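Local structure of starch synthase I (Hordeum vulgare, 4HLN) at residues M162-R167 and T240-A245; I187-F192 and H196-F201; K459-D464 and E577-A582. The protein belongs to the starch synthases, plant enzymes with a GT-B glycosyltransferase fold in which two Rossmann-like domains face each other across a cleft. All coordinates share one frame; numbering follows the deposited sequence.

Contact 1: residues M162-R167 and T240-A245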
# COMPACT_ATOMS: atom_id res chain seq x y z
N MET A 162 -5.01 3.44 18.43
CA MET A 162 -4.58 2.15 18.93
C MET A 162 -4.16 1.25 17.77
O MET A 162 -4.76 1.29 16.71
CB MET A 162 -5.70 1.49 19.74
CG MET A 162 -5.37 0.08 20.25
SD MET A 162 -6.65 -0.71 21.26
CE MET A 162 -6.88 0.51 22.54
N VAL A 163 -3.11 0.46 17.96
CA VAL A 163 -2.82 -0.60 17.00
C VAL A 163 -2.73 -1.93 17.70
O VAL A 163 -1.92 -2.10 18.62
CB VAL A 163 -1.50 -0.42 16.28
CG1 VAL A 163 -1.32 -1.57 15.28
CG2 VAL A 163 -1.44 0.92 15.60
N VAL A 164 -3.56 -2.87 17.26
CA VAL A 164 -3.63 -4.21 17.85
C VAL A 164 -2.99 -5.23 16.92
O VAL A 164 -3.31 -5.29 15.73
CB VAL A 164 -5.09 -4.61 18.10
CG1 VAL A 164 -5.18 -5.97 18.80
CG2 VAL A 164 -5.77 -3.55 18.91
N MET A 165 -2.09 -6.03 17.47
CA MET A 165 -1.23 -6.96 16.74
C MET A 165 -0.97 -8.18 17.58
O MET A 165 -1.11 -8.15 18.80
CB MET A 165 0.16 -6.37 16.54
CG MET A 165 0.31 -5.40 15.44
SD MET A 165 1.70 -4.39 15.96
CE MET A 165 1.03 -3.85 17.53
N PRO A 166 -0.53 -9.26 16.93
CA PRO A 166 -0.08 -10.40 17.73
C PRO A 166 1.26 -10.09 18.36
O PRO A 166 2.07 -9.35 17.81
CB PRO A 166 0.06 -11.51 16.69
CG PRO A 166 -0.82 -11.05 15.52
CD PRO A 166 -0.63 -9.58 15.50
N ARG A 167 1.49 -10.66 19.53
CA ARG A 167 2.81 -10.61 20.13
C ARG A 167 3.57 -11.85 19.62
O ARG A 167 3.46 -12.94 20.18
CB ARG A 167 2.67 -10.61 21.65
CG ARG A 167 3.94 -10.42 22.44
CD ARG A 167 3.56 -9.97 23.84
NE ARG A 167 4.66 -10.02 24.80
CZ ARG A 167 4.90 -11.05 25.60
NH1 ARG A 167 4.13 -12.13 25.56
NH2 ARG A 167 5.92 -11.00 26.45
N THR A 240 -8.30 -15.67 13.96
CA THR A 240 -9.58 -15.62 14.65
C THR A 240 -9.40 -15.05 16.07
O THR A 240 -10.17 -14.19 16.50
CB THR A 240 -10.21 -17.04 14.70
OG1 THR A 240 -10.56 -17.43 13.37
CG2 THR A 240 -11.48 -17.08 15.54
N LEU A 241 -8.37 -15.50 16.78
CA LEU A 241 -8.10 -15.01 18.12
C LEU A 241 -7.83 -13.51 18.06
O LEU A 241 -8.37 -12.73 18.86
CB LEU A 241 -6.90 -15.70 18.75
CG LEU A 241 -7.04 -17.19 19.04
CD1 LEU A 241 -5.80 -17.74 19.74
CD2 LEU A 241 -8.30 -17.48 19.83
N LEU A 242 -7.01 -13.13 17.08
CA LEU A 242 -6.63 -11.75 16.88
C LEU A 242 -7.87 -10.89 16.79
O LEU A 242 -7.95 -9.83 17.41
CB LEU A 242 -5.82 -11.59 15.59
CG LEU A 242 -5.54 -10.12 15.30
CD1 LEU A 242 -4.84 -9.46 16.50
CD2 LEU A 242 -4.74 -9.94 14.04
N CYS A 243 -8.85 -11.37 16.03
CA CYS A 243 -10.03 -10.58 15.72
C CYS A 243 -10.96 -10.42 16.92
O CYS A 243 -11.41 -9.31 17.20
CB CYS A 243 -10.75 -11.15 14.51
SG CYS A 243 -9.94 -10.79 12.92
N TYR A 244 -11.24 -11.51 17.63
CA TYR A 244 -12.01 -11.42 18.86
C TYR A 244 -11.36 -10.46 19.87
O TYR A 244 -12.03 -9.62 20.49
CB TYR A 244 -12.18 -12.80 19.50
CG TYR A 244 -13.34 -13.60 18.93
CD1 TYR A 244 -14.64 -13.38 19.38
CD2 TYR A 244 -13.12 -14.59 17.96
CE1 TYR A 244 -15.70 -14.10 18.87
CE2 TYR A 244 -14.18 -15.32 17.44
CZ TYR A 244 -15.47 -15.06 17.90
OH TYR A 244 -16.53 -15.76 17.40
N ALA A 245 -10.05 -10.59 20.03
CA ALA A 245 -9.29 -9.78 20.96
C ALA A 245 -9.44 -8.31 20.61
O ALA A 245 -9.64 -7.47 21.48
CB ALA A 245 -7.82 -10.19 20.92

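Contact 2: residues I187-F192 and H196-F201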
# COMPACT_ATOMS: atom_id res chain seq x y z
N ILE A 187 -8.73 -12.19 28.09
CA ILE A 187 -10.09 -12.62 27.77
C ILE A 187 -10.11 -14.08 27.40
O ILE A 187 -9.08 -14.66 27.03
CB ILE A 187 -10.74 -11.81 26.65
CG1 ILE A 187 -9.99 -12.03 25.34
CG2 ILE A 187 -10.78 -10.32 27.02
CD1 ILE A 187 -10.52 -11.19 24.19
N LYS A 188 -11.29 -14.67 27.54
CA LYS A 188 -11.51 -16.06 27.13
C LYS A 188 -12.45 -16.08 25.94
O LYS A 188 -13.61 -15.65 26.03
CB LYS A 188 -12.03 -16.94 28.28
CG LYS A 188 -10.96 -17.29 29.31
CD LYS A 188 -11.45 -18.29 30.34
CE LYS A 188 -10.55 -18.32 31.59
NZ LYS A 188 -10.79 -17.18 32.55
N ILE A 189 -11.92 -16.56 24.81
CA ILE A 189 -12.63 -16.60 23.54
C ILE A 189 -13.20 -17.98 23.26
O ILE A 189 -12.45 -18.95 23.12
CB ILE A 189 -11.69 -16.23 22.39
CG1 ILE A 189 -10.99 -14.90 22.69
CG2 ILE A 189 -12.45 -16.22 21.09
CD1 ILE A 189 -9.73 -14.65 21.84
N PRO A 190 -14.53 -18.08 23.18
CA PRO A 190 -15.14 -19.37 22.84
C PRO A 190 -15.09 -19.58 21.32
O PRO A 190 -15.72 -18.85 20.54
CB PRO A 190 -16.58 -19.20 23.33
CG PRO A 190 -16.84 -17.73 23.09
CD PRO A 190 -15.53 -17.02 23.34
N CYS A 191 -14.31 -20.57 20.90
CA CYS A 191 -14.18 -20.93 19.50
C CYS A 191 -13.30 -22.15 19.37
O CYS A 191 -12.69 -22.59 20.34
CB CYS A 191 -13.59 -19.77 18.69
SG CYS A 191 -11.86 -19.35 19.09
N PHE A 192 -13.24 -22.70 18.17
CA PHE A 192 -12.42 -23.88 17.90
C PHE A 192 -12.55 -24.99 18.92
O PHE A 192 -11.55 -25.47 19.48
CB PHE A 192 -10.98 -23.48 17.67
CG PHE A 192 -10.77 -22.81 16.36
CD1 PHE A 192 -10.34 -23.54 15.25
CD2 PHE A 192 -11.08 -21.46 16.22
CE1 PHE A 192 -10.18 -22.93 14.02
CE2 PHE A 192 -10.91 -20.83 14.99
CZ PHE A 192 -10.46 -21.58 13.88
N HIS A 196 -10.44 -20.35 24.46
CA HIS A 196 -9.02 -20.03 24.45
C HIS A 196 -8.74 -18.66 25.07
O HIS A 196 -9.49 -17.71 24.89
CB HIS A 196 -8.46 -20.13 23.03
CG HIS A 196 -8.88 -21.38 22.33
ND1 HIS A 196 -8.04 -22.47 22.18
CD2 HIS A 196 -10.05 -21.73 21.75
CE1 HIS A 196 -8.68 -23.43 21.54
NE2 HIS A 196 -9.90 -23.01 21.27
N GLU A 197 -7.64 -18.57 25.79
CA GLU A 197 -7.35 -17.31 26.46
C GLU A 197 -6.23 -16.58 25.77
O GLU A 197 -5.22 -17.18 25.41
CB GLU A 197 -6.97 -17.55 27.90
CG GLU A 197 -6.59 -16.28 28.62
CD GLU A 197 -6.23 -16.53 30.06
OE1 GLU A 197 -6.99 -17.27 30.74
OE2 GLU A 197 -5.19 -16.00 30.51
N VAL A 198 -6.42 -15.28 25.60
CA VAL A 198 -5.36 -14.38 25.17
C VAL A 198 -5.15 -13.33 26.27
O VAL A 198 -6.04 -13.10 27.10
CB VAL A 198 -5.70 -13.69 23.83
CG1 VAL A 198 -5.97 -14.73 22.75
CG2 VAL A 198 -6.92 -12.80 23.99
N THR A 199 -3.97 -12.72 26.29
CA THR A 199 -3.71 -11.64 27.23
C THR A 199 -3.20 -10.42 26.46
O THR A 199 -2.86 -10.53 25.29
CB THR A 199 -2.70 -12.04 28.32
OG1 THR A 199 -1.45 -12.39 27.72
CG2 THR A 199 -3.22 -13.23 29.13
N PHE A 200 -3.18 -9.27 27.10
CA PHE A 200 -2.83 -8.05 26.40
C PHE A 200 -1.60 -7.42 27.00
O PHE A 200 -1.51 -7.23 28.22
CB PHE A 200 -3.98 -7.04 26.46
CG PHE A 200 -5.24 -7.50 25.79
CD1 PHE A 200 -5.55 -7.09 24.50
CD2 PHE A 200 -6.12 -8.34 26.46
CE1 PHE A 200 -6.72 -7.51 23.89
CE2 PHE A 200 -7.30 -8.76 25.85
CZ PHE A 200 -7.59 -8.35 24.56
N PHE A 201 -0.66 -7.09 26.12
CA PHE A 201 0.53 -6.34 26.49
C PHE A 201 0.42 -5.00 25.80
O PHE A 201 -0.29 -4.87 24.81
CB PHE A 201 1.79 -7.09 26.08
CG PHE A 201 2.03 -8.32 26.90
CD1 PHE A 201 1.17 -9.41 26.81
CD2 PHE A 201 3.09 -8.38 27.79
CE1 PHE A 201 1.37 -10.55 27.59
CE2 PHE A 201 3.30 -9.51 28.58
CZ PHE A 201 2.43 -10.60 28.48

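Contact 3: residues K459-D464 and E577-A582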
# COMPACT_ATOMS: atom_id res chain seq x y z
N LYS A 459 12.74 -5.87 -19.91
CA LYS A 459 13.56 -6.81 -20.66
C LYS A 459 13.10 -6.94 -22.13
O LYS A 459 13.92 -7.09 -23.03
CB LYS A 459 13.54 -8.17 -19.97
CG LYS A 459 14.56 -9.19 -20.47
CD LYS A 459 14.62 -10.38 -19.52
CE LYS A 459 15.81 -11.29 -19.80
NZ LYS A 459 16.14 -12.18 -18.64
N MET A 460 11.80 -6.86 -22.35
CA MET A 460 11.23 -7.07 -23.68
C MET A 460 11.17 -5.78 -24.49
O MET A 460 11.28 -5.80 -25.72
CB MET A 460 9.83 -7.69 -23.60
CG MET A 460 9.70 -8.91 -22.69
SD MET A 460 10.78 -10.31 -23.07
CE MET A 460 10.44 -11.42 -21.71
N ALA A 461 10.98 -4.65 -23.81
CA ALA A 461 10.83 -3.38 -24.52
C ALA A 461 12.16 -2.72 -24.86
O ALA A 461 12.24 -1.91 -25.78
CB ALA A 461 9.96 -2.43 -23.72
N ILE A 462 13.20 -3.07 -24.12
CA ILE A 462 14.51 -2.44 -24.30
C ILE A 462 14.93 -2.36 -25.77
O ILE A 462 15.19 -1.27 -26.29
CB ILE A 462 15.61 -3.14 -23.48
CG1 ILE A 462 15.63 -2.60 -22.05
CG2 ILE A 462 16.98 -2.91 -24.10
CD1 ILE A 462 16.06 -1.16 -21.96
N PRO A 463 14.98 -3.50 -26.46
CA PRO A 463 15.48 -3.49 -27.84
C PRO A 463 14.70 -2.50 -28.71
O PRO A 463 15.30 -1.69 -29.42
CB PRO A 463 15.23 -4.92 -28.30
CG PRO A 463 15.30 -5.72 -27.03
CD PRO A 463 14.62 -4.86 -26.02
N ASP A 464 13.39 -2.55 -28.64
CA ASP A 464 12.55 -1.65 -29.41
C ASP A 464 12.76 -0.20 -28.95
O ASP A 464 12.51 0.75 -29.69
CB ASP A 464 11.08 -2.05 -29.22
CG ASP A 464 10.24 -1.77 -30.44
OD1 ASP A 464 10.56 -0.82 -31.18
OD2 ASP A 464 9.25 -2.50 -30.65
N GLU A 577 3.64 -3.11 -25.54
CA GLU A 577 3.16 -2.17 -26.55
C GLU A 577 2.67 -0.90 -25.88
O GLU A 577 3.08 0.22 -26.23
CB GLU A 577 2.03 -2.79 -27.38
CG GLU A 577 2.36 -4.13 -28.04
CD GLU A 577 2.79 -5.21 -27.04
OE1 GLU A 577 1.92 -5.82 -26.37
OE2 GLU A 577 4.01 -5.44 -26.93
N LYS A 578 1.78 -1.08 -24.91
CA LYS A 578 1.20 0.06 -24.22
C LYS A 578 2.27 0.85 -23.48
O LYS A 578 2.21 2.08 -23.39
CB LYS A 578 0.10 -0.39 -23.27
CG LYS A 578 -1.26 0.23 -23.57
CD LYS A 578 -1.19 1.77 -23.72
CE LYS A 578 -2.59 2.37 -23.92
NZ LYS A 578 -3.55 1.40 -24.54
N MET A 579 3.27 0.14 -22.95
CA MET A 579 4.35 0.80 -22.25
C MET A 579 5.14 1.69 -23.21
O MET A 579 5.31 2.89 -22.98
CB MET A 579 5.26 -0.21 -21.56
CG MET A 579 6.34 0.43 -20.69
SD MET A 579 7.25 -0.70 -19.61
CE MET A 579 8.33 -1.55 -20.76
N LEU A 580 5.60 1.09 -24.31
CA LEU A 580 6.38 1.83 -25.29
C LEU A 580 5.58 2.99 -25.83
O LEU A 580 6.12 4.08 -26.06
CB LEU A 580 6.83 0.92 -26.42
CG LEU A 580 7.83 -0.11 -25.92
CD1 LEU A 580 7.96 -1.26 -26.92
CD2 LEU A 580 9.19 0.54 -25.63
N TRP A 581 4.29 2.76 -26.04
CA TRP A 581 3.45 3.83 -26.53
C TRP A 581 3.54 5.03 -25.58
O TRP A 581 3.85 6.15 -26.00
CB TRP A 581 2.01 3.37 -26.73
CG TRP A 581 1.13 4.49 -27.15
CD1 TRP A 581 0.96 4.96 -28.42
CD2 TRP A 581 0.31 5.31 -26.31
NE1 TRP A 581 0.07 6.02 -28.42
CE2 TRP A 581 -0.34 6.25 -27.14
CE3 TRP A 581 0.06 5.34 -24.93
CZ2 TRP A 581 -1.22 7.20 -26.63
CZ3 TRP A 581 -0.82 6.28 -24.43
CH2 TRP A 581 -1.44 7.20 -25.28
N ALA A 582 3.31 4.78 -24.30
CA ALA A 582 3.38 5.83 -23.28
C ALA A 582 4.77 6.49 -23.19
O ALA A 582 4.88 7.71 -23.09
CB ALA A 582 2.97 5.31 -21.95

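Contact 1: residues M162-R167 and T240-A245
Leu242, the third residue of segment 240-245 in helix 235-252, is the residue through which this helix touches Val164 and Pro166 of strand 160-166. Thr240 and Leu241 lead up to it without reaching the strand. The hydroxyl of Thr240 bonds back to the carbonyl of Gln236 in the preceding turn, and Leu241 turns instead to His215 and to Ile189 of strand 181-190. At Leu242 the side chain is thrown toward the strand, with CG anti to the backbone N (chi1 174°), and CD1 does most of the touching. It lies 4.2 Å from Val164 CG1, the two side chains lying alongside each other with their tips running opposite ways. The same CD1 also rests over the backbone, 4.2 Å from Met165 C. Next along the strand is the proline ring, where Pro166 CD is 4.3 Å from Leu242 CD1 and the other methyl, CD2, adds a looser approach to the same carbon. No hydrogen bond crosses the interface; all of it is loose apolar contact among buried residues. Helix 235-252 is the crossover of a beta-alpha-beta unit between the parallel strands 208-214 and 264-269, and its short segment runs at 153° to strand 162-166 with the axes 9.0 Å apart, as expected of a Rossmann-like layer of helix on sheet. Cys243 points away from the strand and packs on Val276 and Leu279 of helix 276-284. Tyr244 likewise faces that helix, its hydroxyl bonded to Leu316 O, while its ring edge takes Thr240 CG2 in plane. Ala245 turns back to the sheet, yet its CB stays 5.4 Å from Val164 CG1 and settles on Val213 of the adjoining strand 208-214.

Contact 2: residues I187-F192 and H196-F201
Ile189 and His196 bind each other through both backbone groups, forming the hydrogen-bonded antiparallel pair closest to the turn of the hairpin made by strands 181-190 and 195-205. Ile189 N reaches His196 O at 2.7 Å and a nearly straight 172°, and His196 N answers to Ile189 O at 2.8 Å. Two residues farther along, Ile187 and Val198 repeat the pattern with longer and more bent bonds, 3.0 Å from Ile187 N to Val198 O. Between them sits the non-hydrogen-bonded pair Lys188 and Glu197, where CA-H...O contacts to His196 O and Ile187 O fill the gap. The imidazole of His196 swings to the connecting loop: its NE2 makes weak hydrogen bonds to Cys191 O (3.0 Å) and Phe192 O, both carbonyl oxygens lying near the plane of the ring, at its edge. Phe237 of helix 235-252 meets this ring and that of Phe192 edge-to-face. On the Lys188 side of the sheet the lysine, bent at chi4, crosses Glu197, but Lys188 NZ stops 4.2 Å from Glu197 OE1, beyond salt-bridge range, and makes a weak hydrogen bond to His186 NE2. The other side is mostly apolar. Ile187 lies alongside Val198; with chi1 at 65°, between the backbone N and the carbonyl carbon, its CG1 meets Val198 CG2 at 3.4 Å while its CG2 meets the edge of the Phe200 ring, 4.0 Å from CE2. Ile189 CD1 touches Val198 CG1 at 3.9 Å. Glu248 and Ile252 pack on Ile187. The chemistry thus divides the hairpin into a largely apolar face that carries the His196 ring at its turn end and is covered by helix 235-252, and a charged face where the weakly coupled Lys188 and Glu197 probably add little to a pairing held by the backbone.

Contact 3: residues K459-D464 and E577-A582
This is an apolar helix-helix contact in the C-terminal half of the chain, joining helix 455-466, which follows strand 442-446, to helix 576-592, which follows strand 569-571. The two segments run in broadly the same direction, inclined by 48° with their axes 10.1 Å apart, and approach where Ala461 faces Leu580. The small Ala461 side chain takes two neighbours: its CB is 3.5 Å from Met579 CE and 3.6 Å from Leu580 CD2. Met579 gets there with CG anti to the backbone N (chi1 -174°) and a bend at chi3 that brings its methyl to the alanine, while it also packs on Phe571 and Pro521. Leu580 uses its other branch one turn farther on, where CD1 lies 4.0 Å from Asp464 CB and the two side chains cross. The carboxylate of Asp464 is engaged in a salt bridge with Arg467, and a long, weak ion pair leads from it to Arg584 of the facing helix. The pair flanks the six-stranded parallel sheet, consistent with the Rossmann-like C-terminal domain of a GT-B glycosyltransferase, and helix 576-592 also supplies Thr585 and Thr589 to the glycan pocket of this structure.

In the fold
Contacts 1 and 2 adjoin, their centres 10 Å apart: contact 2 lies within the mixed sheet and contact 1 packs helix 235-252 on it. Helix segment 240-245 bridges them, with Tyr244 CG 3.5 Å from Ile189 CG2 and Ala245 CA 3.7 Å from Ile187 CD1, while Arg167 makes a cation-pi contact with Phe201. Contact 3 belongs to the other half of the chain, its centre 45 Å from that of contact 1 and 54 Å from that of contact 2. Of the three it is linked to the glycan pocket through helix 576-592, though the Met579 side chain is still about 13 Å from an alpha-D-glucopyranose. A disulfide, Cys147 to Cys527, links the two halves covalently.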